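Local coordinates for protein Fe(2+) transporter FeoB (Escherichia coli, PDB 3I8S) that carries ferrous iron across the inner membrane in a GTP-driven uptake system, its cytosolic GTPase domain probably coupling nucleotide binding to channel opening, at residues E42-T47 / Q51-D56; M208-I213 / D246-C251; I132-L137 / C143-L148; L182-S187 / D227-R232. All blocks are in the same frame, centred on the assembly; numbering follows the deposited sequence. Where two conformers were deposited one is given.

Overall arrangement
Interactions 1 and 3 belong to the GTPase domain and lie in different parts of the same central sheet, their centres 23 Å apart: interaction 1 pairs two of its antiparallel strands, interaction 3 packs a helix on the outermost strand 145-147. Interaction 1 ends at D56, predicted to bind GTP, and interaction 3 places P147 about 4 Å, side chain to side chain, from the GTP-binding L122 and V149. Interactions 2 and 4 lie in the helical domain, on the far side of the chain's centre from interaction 1. Their centres are 14 Å apart, and L209 joins them directly, its CD1 lying 4.0 Å from E184 CB.

Interaction 1: residues E42-T47 / Q51-D56; sequences EGQFST and QVTLVD
Four backbone hydrogen bonds tie 42-47 to 51-56, two each for the pairs G43-L54 and F45-V52. The straightest runs from L54 N to G43 O (2.9 Å, 176° at the hydrogen); V52 N reaches F45 O at 2.8 Å. Between these pairs Q44 faces T53 in a non-hydrogen-bonded position, where its CA makes a CA-H...O contact with V52 O. On the sheet face carrying E42, Q44 and T53, Q44 bends at chi2 (-108°), which brings NE2 2.6 Å from T53 OG1. E42 extends its carboxylate alongside V55, OE1 lying 3.6 Å from V55 CG2, while salt bridges to R29 and R40 hold the two oxygens. The other face is apolar. F45 turns its ring back over the neighbouring strand, with CG set between the backbone N and the carbonyl carbon (chi1 71°), and V52 CB sits over the ring centre in a CH-pi contact, 4.0 Å from the centroid. L54 CB meets the ring edge, 4.1 Å from F45 CE1, and helices 16-24 and 154-164 cover this side. The pair forms the antiparallel beta hairpin of the G domain, whose second strand ends at D56, the start of a predicted GTP-binding segment.

Interaction 2: residues M208-I213 / D246-C251; sequences MLEGDI and DARYQC
E210 and R248 meet although the backbones of their segments do not touch, the nearest CA atoms, those of E210 and D246, being 11.1 Å apart; E210 ends helix 198-210 and R248 lies within helix 240-259. Just beyond E210 the chain closes that first helix with a Schellman motif: G211 takes a positive phi (101°), and its N bonds back to M208 O at 3.0 Å. D212 then serves as N-cap of the next helix, so the turn joins two helices of the FeoB cytosolic helical domain. Long, extended side chains span the distance. E210 sends CG anti to its own backbone N, and R248 runs straight from CG to NE, so that only their charged ends come together. The carboxylate and guanidinium planes stand 80° apart, which excludes a two-pronged, coplanar grip. R248 is also held elsewhere: NE bonds to Y177, NH2 to Q207, and NH1 to Y103 of helix 98-111. These bonds probably fix the buried guanidinium in place, with E210 supplying a balancing negative charge. The salt bridge itself is a single bent hydrogen bond, R248 NH1 to E210 OE1 at 3.0 Å and 131° at the hydrogen, the nitrogen lying above the carboxylate plane.

Interaction 3: residues I132-L137 / C143-L148; sequences IEIDAL and CPVIPL
I134, L137, V145 and P147 make this contact by van der Waals packing, with no hydrogen bond between 132-137 and 143-148. I134 and V145 carry it about equally, and I134 uses two different branches. The I134 and V145 side chains cross obliquely, I134 CG2 lying 3.8 Å from V145 CG1, whereas the other branch reaches along the strand to P147, with I134 CD1 3.8 Å from P147 CG. The fork follows from chi1 of -74°, which sets CG1 beside the backbone N and CG2 anti to it. One turn further along, L137 approaches V145 at about a right angle: its CG lies 4.1 Å from V145 CG2, and its CD2 is equally far from V145 CG1. V145 CG1 thus touches both helix residues, while CG2 faces L137. Here helix 134-141 leads into the outermost parallel strand, 145-147, of the P-loop GTPase sheet, and packs on one face of it. The helix carries its own backbone bond, L137 N to E133 O at 3.0 Å. One polar atom, V145 O, lies in the interface, 3.4 Å from I134 CG2. L137 also touches I255 and V259 of helix 240-259. I146, pointing away from the helix, packs instead on A158 and A162 of helix 154-164.

Interaction 4: residues L182-S187 / D227-R232; sequences LNEADS and DAALAR
E184 and R232 form the firm part of this contact, a two-bond salt bridge between helices 179-191 and 226-236. R232 offers its side edge: NE reaches E184 OE2 at 2.9 Å, and NH2 reaches E184 OE1 at 3.0 Å, both with 159° at the hydrogen. Each oxygen is met on its syn side, and both lie nearly in the guanidinium plane, although the two flat groups are turned 29° from each other. The bends in both chains make this possible. E184 folds at chi2 (-70°) and R232 at chi3, and the folded chains let the charged ends pair beside a close approach of the helices. There E184 CA and A229 CA are 6.2 Å apart, consistent with the small alanine side chain, and A229 CB lies 3.5 Å from E184 OE1. This is helix-to-helix packing inside the FeoB cytosolic helical domain, with L209 of helix 198-210 touching both E184 and A229. R232 also lays one guanidinium face against its own helix, near A228 O and the CA of A229, which should limit its rotation. The solvent side of the contact is looser: there R232 is itself exposed, even as its charged end grips a carboxylate, whereas E184 and A229, on which L209 packs, are both buried.

Interaction 1: residues E42-T47 / Q51-D56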
loop_
_atom_site.group_PDB
_atom_site.type_symbol
_atom_site.label_atom_id
_atom_site.label_comp_id
_atom_site.label_asym_id
_atom_site.label_seq_id
_atom_site.Cartn_x
_atom_site.Cartn_y
_atom_site.Cartn_z
ATOM N N GLU A 42 11.337 -0.088 -15.092
ATOM C CA GLU A 42 11.675 -1.226 -14.271
ATOM C C GLU A 42 13.141 -1.520 -14.402
ATOM O O GLU A 42 13.800 -0.997 -15.296
ATOM C CB GLU A 42 10.766 -2.419 -14.554
ATOM C CG GLU A 42 10.828 -3.051 -15.839
ATOM C CD GLU A 42 9.820 -4.224 -15.880
ATOM O OE1 GLU A 42 8.598 -4.004 -15.629
ATOM O OE2 GLU A 42 10.262 -5.340 -16.180
ATOM N N GLY A 43 13.669 -2.263 -13.448
ATOM C CA GLY A 43 15.085 -2.533 -13.398
ATOM C C GLY A 43 15.384 -3.790 -12.655
ATOM O O GLY A 43 14.481 -4.475 -12.167
ATOM N N GLN A 44 16.655 -4.122 -12.582
ATOM C CA GLN A 44 17.076 -5.363 -11.961
ATOM C C GLN A 44 18.083 -5.106 -10.879
ATOM O O GLN A 44 18.876 -4.174 -10.963
ATOM C CB GLN A 44 17.704 -6.319 -12.985
ATOM C CG GLN A 44 16.841 -6.593 -14.175
ATOM C CD GLN A 44 16.261 -7.970 -14.176
ATOM O OE1 GLN A 44 16.999 -8.963 -14.262
ATOM N NE2 GLN A 44 14.933 -8.056 -14.145
ATOM N N PHE A 45 18.095 -5.988 -9.887
ATOM C CA PHE A 45 19.160 -6.009 -8.884
ATOM C C PHE A 45 19.116 -7.340 -8.185
ATOM O O PHE A 45 18.169 -8.142 -8.358
ATOM C CB PHE A 45 19.065 -4.862 -7.854
ATOM C CG PHE A 45 17.942 -4.980 -6.879
ATOM C CD1 PHE A 45 16.714 -4.401 -7.160
ATOM C CD2 PHE A 45 18.128 -5.582 -5.637
ATOM C CE1 PHE A 45 15.671 -4.485 -6.257
ATOM C CE2 PHE A 45 17.113 -5.665 -4.724
ATOM C CZ PHE A 45 15.859 -5.119 -5.036
ATOM N N SER A 46 20.154 -7.574 -7.405
ATOM C CA SER A 46 20.282 -8.854 -6.724
ATOM C C SER A 46 20.492 -8.635 -5.240
ATOM O O SER A 46 20.994 -7.582 -4.795
ATOM C CB SER A 46 21.376 -9.723 -7.331
ATOM O OG SER A 46 22.663 -9.140 -7.223
ATOM N N THR A 47 20.033 -9.614 -4.485
ATOM C CA THR A 47 20.261 -9.715 -3.066
ATOM C C THR A 47 21.178 -10.931 -2.831
ATOM O O THR A 47 21.599 -11.605 -3.787
ATOM C CB THR A 47 18.952 -9.891 -2.337
ATOM O OG1 THR A 47 18.350 -11.137 -2.711
ATOM C CG2 THR A 47 17.957 -8.712 -2.589
ATOM N N GLN A 51 17.429 -12.869 -7.475
ATOM C CA GLN A 51 17.459 -11.987 -8.622
ATOM C C GLN A 51 16.114 -11.312 -8.693
ATOM O O GLN A 51 15.074 -11.978 -8.765
ATOM C CB GLN A 51 17.727 -12.809 -9.897
ATOM C CG GLN A 51 19.098 -13.381 -9.917
ATOM C CD GLN A 51 20.126 -12.310 -9.674
ATOM O OE1 GLN A 51 20.006 -11.178 -10.185
ATOM N NE2 GLN A 51 21.117 -12.629 -8.855
ATOM N N VAL A 52 16.116 -9.979 -8.627
ATOM C CA VAL A 52 14.903 -9.179 -8.525
ATOM C C VAL A 52 14.633 -8.303 -9.764
ATOM O O VAL A 52 15.546 -7.716 -10.354
ATOM C CB VAL A 52 14.957 -8.229 -7.279
ATOM C CG1 VAL A 52 13.711 -7.266 -7.236
ATOM C CG2 VAL A 52 15.120 -9.044 -5.965
ATOM N N THR A 53 13.371 -8.285 -10.167
ATOM C CA THR A 53 12.840 -7.276 -11.078
ATOM C C THR A 53 12.049 -6.336 -10.219
ATOM O O THR A 53 11.115 -6.758 -9.530
ATOM C CB THR A 53 11.915 -7.866 -12.175
ATOM O OG1 THR A 53 12.676 -8.768 -13.008
ATOM C CG2 THR A 53 11.325 -6.764 -13.048
ATOM N N LEU A 54 12.402 -5.062 -10.308
ATOM C CA LEU A 54 11.772 -3.971 -9.570
ATOM C C LEU A 54 10.996 -3.092 -10.529
ATOM O O LEU A 54 11.563 -2.509 -11.440
ATOM C CB LEU A 54 12.856 -3.135 -8.860
ATOM C CG LEU A 54 12.414 -2.059 -7.894
ATOM C CD1 LEU A 54 11.675 -2.749 -6.726
ATOM C CD2 LEU A 54 13.655 -1.162 -7.473
ATOM N N VAL A 55 9.696 -3.012 -10.318
ATOM C CA VAL A 55 8.781 -2.237 -11.135
ATOM C C VAL A 55 8.408 -0.970 -10.382
ATOM O O VAL A 55 7.847 -1.019 -9.260
ATOM C CB VAL A 55 7.496 -3.068 -11.476
ATOM C CG1 VAL A 55 6.552 -2.214 -12.328
ATOM C CG2 VAL A 55 7.868 -4.374 -12.167
ATOM N N ASP A 56 8.758 0.160 -10.950
ATOM C CA ASP A 56 8.535 1.445 -10.289
ATOM C C ASP A 56 7.105 1.886 -10.556
ATOM O O ASP A 56 6.769 2.195 -11.702
ATOM C CB ASP A 56 9.495 2.487 -10.845
ATOM C CG ASP A 56 9.338 3.863 -10.165
ATOM O OD1 ASP A 56 9.003 3.949 -8.975
ATOM O OD2 ASP A 56 9.614 4.834 -10.857
#

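Interaction 2: residues M208-I213 / D246-C251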
loop_
_atom_site.group_PDB
_atom_site.type_symbol
_atom_site.label_atom_id
_atom_site.label_comp_id
_atom_site.label_asym_id
_atom_site.label_seq_id
_atom_site.Cartn_x
_atom_site.Cartn_y
_atom_site.Cartn_z
ATOM N N MET A 208 -16.139 -0.336 -3.024
ATOM C CA MET A 208 -17.367 -0.059 -3.774
ATOM C C MET A 208 -18.380 0.696 -2.891
ATOM O O MET A 208 -19.058 1.621 -3.345
ATOM C CB MET A 208 -18.001 -1.362 -4.271
ATOM C CG MET A 208 -17.224 -2.124 -5.348
ATOM S SD MET A 208 -17.999 -3.738 -5.633
ATOM C CE MET A 208 -19.524 -3.207 -6.360
ATOM N N LEU A 209 -18.483 0.285 -1.648
ATOM C CA LEU A 209 -19.352 0.979 -0.680
ATOM C C LEU A 209 -18.897 2.434 -0.431
ATOM O O LEU A 209 -19.722 3.309 -0.199
ATOM C CB LEU A 209 -19.376 0.222 0.647
ATOM C CG LEU A 209 -19.966 -1.197 0.594
ATOM C CD1 LEU A 209 -19.682 -1.994 1.884
ATOM C CD2 LEU A 209 -21.456 -1.126 0.304
ATOM N N GLU A 210 -17.592 2.670 -0.467
ATOM C CA GLU A 210 -17.045 4.008 -0.360
ATOM C C GLU A 210 -17.348 4.876 -1.593
ATOM O O GLU A 210 -17.259 6.099 -1.515
ATOM C CB GLU A 210 -15.535 3.953 -0.038
ATOM C CG GLU A 210 -15.015 5.280 0.465
ATOM C CD GLU A 210 -13.529 5.279 0.747
ATOM O OE1 GLU A 210 -12.791 4.473 0.114
ATOM O OE2 GLU A 210 -13.117 6.104 1.624
ATOM N N GLY A 211 -17.740 4.247 -2.711
ATOM C CA GLY A 211 -18.042 4.914 -3.971
ATOM C C GLY A 211 -16.953 4.846 -5.030
ATOM O O GLY A 211 -16.987 5.605 -5.984
ATOM N N ASP A 212 -15.970 3.968 -4.859
ATOM C CA ASP A 212 -14.884 3.815 -5.837
ATOM C C ASP A 212 -15.451 3.159 -7.102
ATOM O O ASP A 212 -15.867 2.014 -7.066
ATOM C CB ASP A 212 -13.787 2.952 -5.224
ATOM C CG ASP A 212 -12.576 2.774 -6.100
ATOM O OD1 ASP A 212 -12.702 2.586 -7.308
ATOM O OD2 ASP A 212 -11.464 2.712 -5.522
ATOM N N ILE A 213 -15.438 3.872 -8.202
ATOM C CA ILE A 213 -16.060 3.373 -9.448
ATOM C C ILE A 213 -15.269 2.250 -10.102
ATOM O O ILE A 213 -15.859 1.282 -10.632
ATOM C CB ILE A 213 -16.311 4.498 -10.470
ATOM C CG1 ILE A 213 -17.022 5.696 -9.821
ATOM C CG2 ILE A 213 -17.153 3.976 -11.641
ATOM C CD1 ILE A 213 -18.327 5.357 -9.187
ATOM N N ASP A 246 -13.354 7.469 7.877
ATOM C CA ASP A 246 -13.074 7.909 9.241
ATOM C C ASP A 246 -12.383 6.767 10.021
ATOM O O ASP A 246 -11.436 7.011 10.760
ATOM C CB ASP A 246 -14.361 8.390 9.953
ATOM C CG ASP A 246 -14.725 9.862 9.625
ATOM O OD1 ASP A 246 -13.854 10.627 9.149
ATOM O OD2 ASP A 246 -15.890 10.274 9.870
ATOM N N ALA A 247 -12.837 5.527 9.818
ATOM C CA ALA A 247 -12.184 4.356 10.447
ATOM C C ALA A 247 -10.688 4.333 10.071
ATOM O O ALA A 247 -9.825 4.121 10.918
ATOM C CB ALA A 247 -12.857 3.042 10.040
ATOM N N ARG A 248 -10.393 4.575 8.794
ATOM C CA ARG A 248 -8.994 4.580 8.323
ATOM C C ARG A 248 -8.176 5.657 8.974
ATOM O O ARG A 248 -7.114 5.384 9.528
ATOM C CB ARG A 248 -8.925 4.688 6.792
ATOM C CG ARG A 248 -9.466 3.463 6.136
ATOM C CD ARG A 248 -9.726 3.659 4.630
ATOM N NE ARG A 248 -10.311 2.457 4.070
ATOM C CZ ARG A 248 -10.789 2.387 2.827
ATOM N NH1 ARG A 248 -10.746 3.452 2.046
ATOM N NH2 ARG A 248 -11.300 1.257 2.380
ATOM N N TYR A 249 -8.684 6.881 8.976
ATOM C CA TYR A 249 -7.952 7.962 9.593
ATOM C C TYR A 249 -7.796 7.771 11.115
ATOM O O TYR A 249 -6.745 8.090 11.685
ATOM C CB TYR A 249 -8.575 9.289 9.184
ATOM C CG TYR A 249 -8.304 9.613 7.687
ATOM C CD1 TYR A 249 -7.011 9.875 7.235
ATOM C CD2 TYR A 249 -9.323 9.624 6.743
ATOM C CE1 TYR A 249 -6.740 10.187 5.880
ATOM C CE2 TYR A 249 -9.073 9.940 5.386
ATOM C CZ TYR A 249 -7.773 10.224 4.952
ATOM O OH TYR A 249 -7.514 10.518 3.597
ATOM N N GLN A 250 -8.819 7.227 11.776
ATOM C CA GLN A 250 -8.738 6.949 13.220
ATOM C C GLN A 250 -7.575 6.003 13.499
ATOM O O GLN A 250 -6.778 6.181 14.437
ATOM C CB GLN A 250 -10.016 6.278 13.745
ATOM C CG GLN A 250 -9.972 6.047 15.274
ATOM C CD GLN A 250 -11.018 5.056 15.793
ATOM O OE1 GLN A 250 -11.371 5.074 16.975
ATOM N NE2 GLN A 250 -11.472 4.172 14.932
ATOM N N CYS A 251 -7.503 4.956 12.692
ATOM C CA CYS A 251 -6.480 3.948 12.814
ATOM C C CYS A 251 -5.070 4.556 12.703
ATOM O O CYS A 251 -4.179 4.324 13.553
ATOM C CB CYS A 251 -6.687 2.895 11.739
ATOM S SG CYS A 251 -5.381 1.679 11.731
#

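Interaction 3: residues I132-L137 / C143-L148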
loop_
_atom_site.group_PDB
_atom_site.type_symbol
_atom_site.label_atom_id
_atom_site.label_comp_id
_atom_site.label_asym_id
_atom_site.label_seq_id
_atom_site.Cartn_x
_atom_site.Cartn_y
_atom_site.Cartn_z
ATOM N N ILE A 132 10.789 8.566 15.012
ATOM C CA ILE A 132 9.862 7.462 14.748
ATOM C C ILE A 132 10.332 6.203 15.504
ATOM O O ILE A 132 11.500 5.764 15.360
ATOM C CB ILE A 132 9.767 7.120 13.253
ATOM C CG1 ILE A 132 9.331 8.347 12.420
ATOM C CG2 ILE A 132 8.758 5.995 13.014
ATOM C CD1 ILE A 132 8.098 9.010 12.887
ATOM N N GLU A 133 9.422 5.631 16.297
ATOM C CA GLU A 133 9.662 4.356 16.947
ATOM C C GLU A 133 9.429 3.243 15.939
ATOM O O GLU A 133 8.281 2.860 15.648
ATOM C CB GLU A 133 8.707 4.152 18.087
ATOM C CG GLU A 133 9.050 4.874 19.325
ATOM C CD GLU A 133 8.384 4.207 20.505
ATOM O OE1 GLU A 133 7.230 3.738 20.305
ATOM O OE2 GLU A 133 9.004 4.116 21.593
ATOM N N ILE A 134 10.517 2.734 15.393
ATOM C CA ILE A 134 10.407 1.886 14.205
ATOM C C ILE A 134 9.716 0.548 14.517
ATOM O O ILE A 134 8.800 0.090 13.786
ATOM C CB ILE A 134 11.802 1.683 13.579
ATOM C CG1 ILE A 134 12.241 2.973 12.873
ATOM C CG2 ILE A 134 11.809 0.556 12.577
ATOM C CD1 ILE A 134 13.711 3.111 12.896
ATOM N N ASP A 135 10.131 -0.085 15.602
ATOM C CA ASP A 135 9.507 -1.370 15.958
ATOM C C ASP A 135 8.063 -1.261 16.393
ATOM O O ASP A 135 7.260 -2.147 16.090
ATOM C CB ASP A 135 10.326 -2.113 17.002
ATOM C CG ASP A 135 10.930 -3.341 16.433
ATOM O OD1 ASP A 135 11.148 -3.297 15.197
ATOM O OD2 ASP A 135 11.108 -4.335 17.179
ATOM N N ALA A 136 7.730 -0.186 17.104
ATOM C CA ALA A 136 6.353 0.119 17.413
ATOM C C ALA A 136 5.493 0.239 16.125
ATOM O O ALA A 136 4.365 -0.255 16.050
ATOM C CB ALA A 136 6.255 1.411 18.246
ATOM N N LEU A 137 6.027 0.901 15.105
ATOM C CA LEU A 137 5.316 0.981 13.841
ATOM C C LEU A 137 5.171 -0.404 13.157
ATOM O O LEU A 137 4.082 -0.765 12.699
ATOM C CB LEU A 137 6.054 1.921 12.890
ATOM C CG LEU A 137 5.369 2.200 11.584
ATOM C CD1 LEU A 137 3.955 2.640 11.662
ATOM C CD2 LEU A 137 6.234 3.239 10.819
ATOM N N CYS A 143 4.141 -5.598 9.291
ATOM C CA CYS A 143 5.152 -5.800 8.286
ATOM C C CYS A 143 6.454 -5.120 8.710
ATOM O O CYS A 143 6.445 -4.222 9.580
ATOM C CB CYS A 143 4.672 -5.302 6.913
ATOM S SG CYS A 143 4.573 -3.509 6.757
ATOM N N PRO A 144 7.601 -5.581 8.138
ATOM C CA PRO A 144 8.888 -4.973 8.414
ATOM C C PRO A 144 8.927 -3.479 8.093
ATOM O O PRO A 144 8.329 -3.006 7.109
ATOM C CB PRO A 144 9.835 -5.718 7.471
ATOM C CG PRO A 144 9.131 -6.984 7.092
ATOM C CD PRO A 144 7.708 -6.705 7.184
ATOM N N VAL A 145 9.627 -2.739 8.919
ATOM C CA VAL A 145 9.845 -1.313 8.691
ATOM C C VAL A 145 11.347 -1.124 8.747
ATOM O O VAL A 145 11.978 -1.371 9.805
ATOM C CB VAL A 145 9.125 -0.415 9.738
ATOM C CG1 VAL A 145 9.538 1.081 9.588
ATOM C CG2 VAL A 145 7.569 -0.581 9.627
ATOM N N ILE A 146 11.923 -0.768 7.602
ATOM C CA ILE A 146 13.358 -0.661 7.453
ATOM C C ILE A 146 13.737 0.812 7.299
ATOM O O ILE A 146 13.363 1.463 6.333
ATOM C CB ILE A 146 13.870 -1.458 6.193
ATOM C CG1 ILE A 146 13.376 -2.899 6.219
ATOM C CG2 ILE A 146 15.359 -1.352 6.066
ATOM C CD1 ILE A 146 13.649 -3.650 7.403
ATOM N N PRO A 147 14.528 1.329 8.218
ATOM C CA PRO A 147 14.967 2.732 8.079
ATOM C C PRO A 147 16.058 2.901 7.016
ATOM O O PRO A 147 17.101 2.230 7.086
ATOM C CB PRO A 147 15.496 3.051 9.452
ATOM C CG PRO A 147 15.885 1.786 10.058
ATOM C CD PRO A 147 15.069 0.695 9.425
ATOM N N LEU A 148 15.830 3.792 6.043
ATOM C CA LEU A 148 16.771 3.947 4.948
ATOM C C LEU A 148 17.850 4.936 5.281
ATOM O O LEU A 148 17.850 6.102 4.862
ATOM C CB LEU A 148 16.086 4.281 3.625
ATOM C CG LEU A 148 15.331 3.203 2.859
ATOM C CD1 LEU A 148 14.878 3.850 1.518
ATOM C CD2 LEU A 148 16.152 1.934 2.656
#

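Interaction 4: residues L182-S187 / D227-R232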
loop_
_atom_site.group_PDB
_atom_site.type_symbol
_atom_site.label_atom_id
_atom_site.label_comp_id
_atom_site.label_asym_id
_atom_site.label_seq_id
_atom_site.Cartn_x
_atom_site.Cartn_y
_atom_site.Cartn_z
ATOM N N LEU A 182 -18.640 -4.163 7.319
ATOM C CA LEU A 182 -17.962 -5.436 7.088
ATOM C C LEU A 182 -18.938 -6.476 6.551
ATOM O O LEU A 182 -18.582 -7.205 5.621
ATOM C CB LEU A 182 -17.327 -5.943 8.363
ATOM C CG LEU A 182 -16.143 -5.129 8.895
ATOM C CD1 LEU A 182 -15.742 -5.787 10.201
ATOM C CD2 LEU A 182 -14.968 -5.054 7.898
ATOM N N ASN A 183 -20.132 -6.534 7.139
ATOM C CA ASN A 183 -21.200 -7.471 6.711
ATOM C C ASN A 183 -21.560 -7.283 5.247
ATOM O O ASN A 183 -21.622 -8.267 4.467
ATOM C CB ASN A 183 -22.464 -7.315 7.551
ATOM C CG ASN A 183 -22.326 -7.874 8.966
ATOM O OD1 ASN A 183 -21.359 -8.562 9.303
ATOM N ND2 ASN A 183 -23.294 -7.564 9.798
ATOM N N GLU A 184 -21.816 -6.039 4.861
ATOM C CA GLU A 184 -22.163 -5.731 3.438
ATOM C C GLU A 184 -21.012 -5.978 2.477
ATOM O O GLU A 184 -21.224 -6.499 1.362
ATOM C CB GLU A 184 -22.661 -4.291 3.294
ATOM C CG GLU A 184 -23.947 -4.001 4.103
ATOM C CD GLU A 184 -25.209 -4.691 3.560
ATOM O OE1 GLU A 184 -25.195 -5.310 2.470
ATOM O OE2 GLU A 184 -26.217 -4.620 4.237
ATOM N N ALA A 185 -19.794 -5.595 2.885
ATOM C CA ALA A 185 -18.608 -5.820 2.066
ATOM C C ALA A 185 -18.432 -7.310 1.831
ATOM O O ALA A 185 -18.170 -7.723 0.714
ATOM C CB ALA A 185 -17.346 -5.217 2.715
ATOM N N ASP A 186 -18.635 -8.112 2.867
ATOM C CA ASP A 186 -18.502 -9.548 2.749
ATOM C C ASP A 186 -19.595 -10.151 1.860
ATOM O O ASP A 186 -19.325 -11.030 1.041
ATOM C CB ASP A 186 -18.506 -10.218 4.117
ATOM C CG ASP A 186 -18.210 -11.707 4.027
ATOM O OD1 ASP A 186 -19.016 -12.498 4.578
ATOM O OD2 ASP A 186 -17.183 -12.083 3.382
ATOM N N SER A 187 -20.824 -9.679 1.989
ATOM C CA SER A 187 -21.878 -10.130 1.061
ATOM C C SER A 187 -21.565 -9.788 -0.399
ATOM O O SER A 187 -21.871 -10.567 -1.287
ATOM C CB SER A 187 -23.232 -9.581 1.444
ATOM O OG SER A 187 -23.596 -10.138 2.681
ATOM N N ASP A 227 -26.351 -1.090 -4.981
ATOM C CA ASP A 227 -27.420 -0.150 -4.592
ATOM C C ASP A 227 -28.255 -0.636 -3.393
ATOM O O ASP A 227 -28.587 0.151 -2.495
ATOM C CB ASP A 227 -28.350 0.165 -5.786
ATOM C CG ASP A 227 -27.672 1.051 -6.834
ATOM O OD1 ASP A 227 -26.495 1.441 -6.599
ATOM O OD2 ASP A 227 -28.319 1.364 -7.876
ATOM N N ALA A 228 -28.588 -1.928 -3.393
ATOM C CA ALA A 228 -29.347 -2.513 -2.301
ATOM C C ALA A 228 -28.528 -2.478 -1.035
ATOM O O ALA A 228 -29.063 -2.141 0.038
ATOM C CB ALA A 228 -29.774 -3.929 -2.629
ATOM N N ALA A 229 -27.223 -2.755 -1.157
ATOM C CA ALA A 229 -26.325 -2.709 0.000
ATOM C C ALA A 229 -26.241 -1.288 0.575
ATOM O O ALA A 229 -26.352 -1.101 1.783
ATOM C CB ALA A 229 -24.923 -3.205 -0.360
ATOM N N LEU A 230 -26.066 -0.292 -0.295
ATOM C CA LEU A 230 -25.996 1.090 0.183
ATOM C C LEU A 230 -27.268 1.576 0.842
ATOM O O LEU A 230 -27.196 2.336 1.802
ATOM C CB LEU A 230 -25.587 2.068 -0.909
ATOM C CG LEU A 230 -24.113 1.974 -1.260
ATOM C CD1 LEU A 230 -23.910 2.615 -2.652
ATOM C CD2 LEU A 230 -23.244 2.662 -0.154
ATOM N N ALA A 231 -28.417 1.123 0.357
ATOM C CA ALA A 231 -29.714 1.482 0.922
ATOM C C ALA A 231 -29.844 1.001 2.358
ATOM O O ALA A 231 -30.199 1.771 3.260
ATOM C CB ALA A 231 -30.842 0.916 0.073
ATOM N N ARG A 232 -29.504 -0.264 2.577
ATOM C CA ARG A 232 -29.454 -0.814 3.916
ATOM C C ARG A 232 -28.522 0.003 4.832
ATOM O O ARG A 232 -28.890 0.372 5.969
ATOM C CB ARG A 232 -29.016 -2.272 3.862
ATOM C CG ARG A 232 -30.046 -3.172 3.220
ATOM C CD ARG A 232 -29.773 -4.642 3.492
ATOM N NE ARG A 232 -28.627 -5.122 2.720
ATOM C CZ ARG A 232 -28.680 -5.501 1.440
ATOM N NH1 ARG A 232 -29.810 -5.472 0.743
ATOM N NH2 ARG A 232 -27.587 -5.908 0.834
#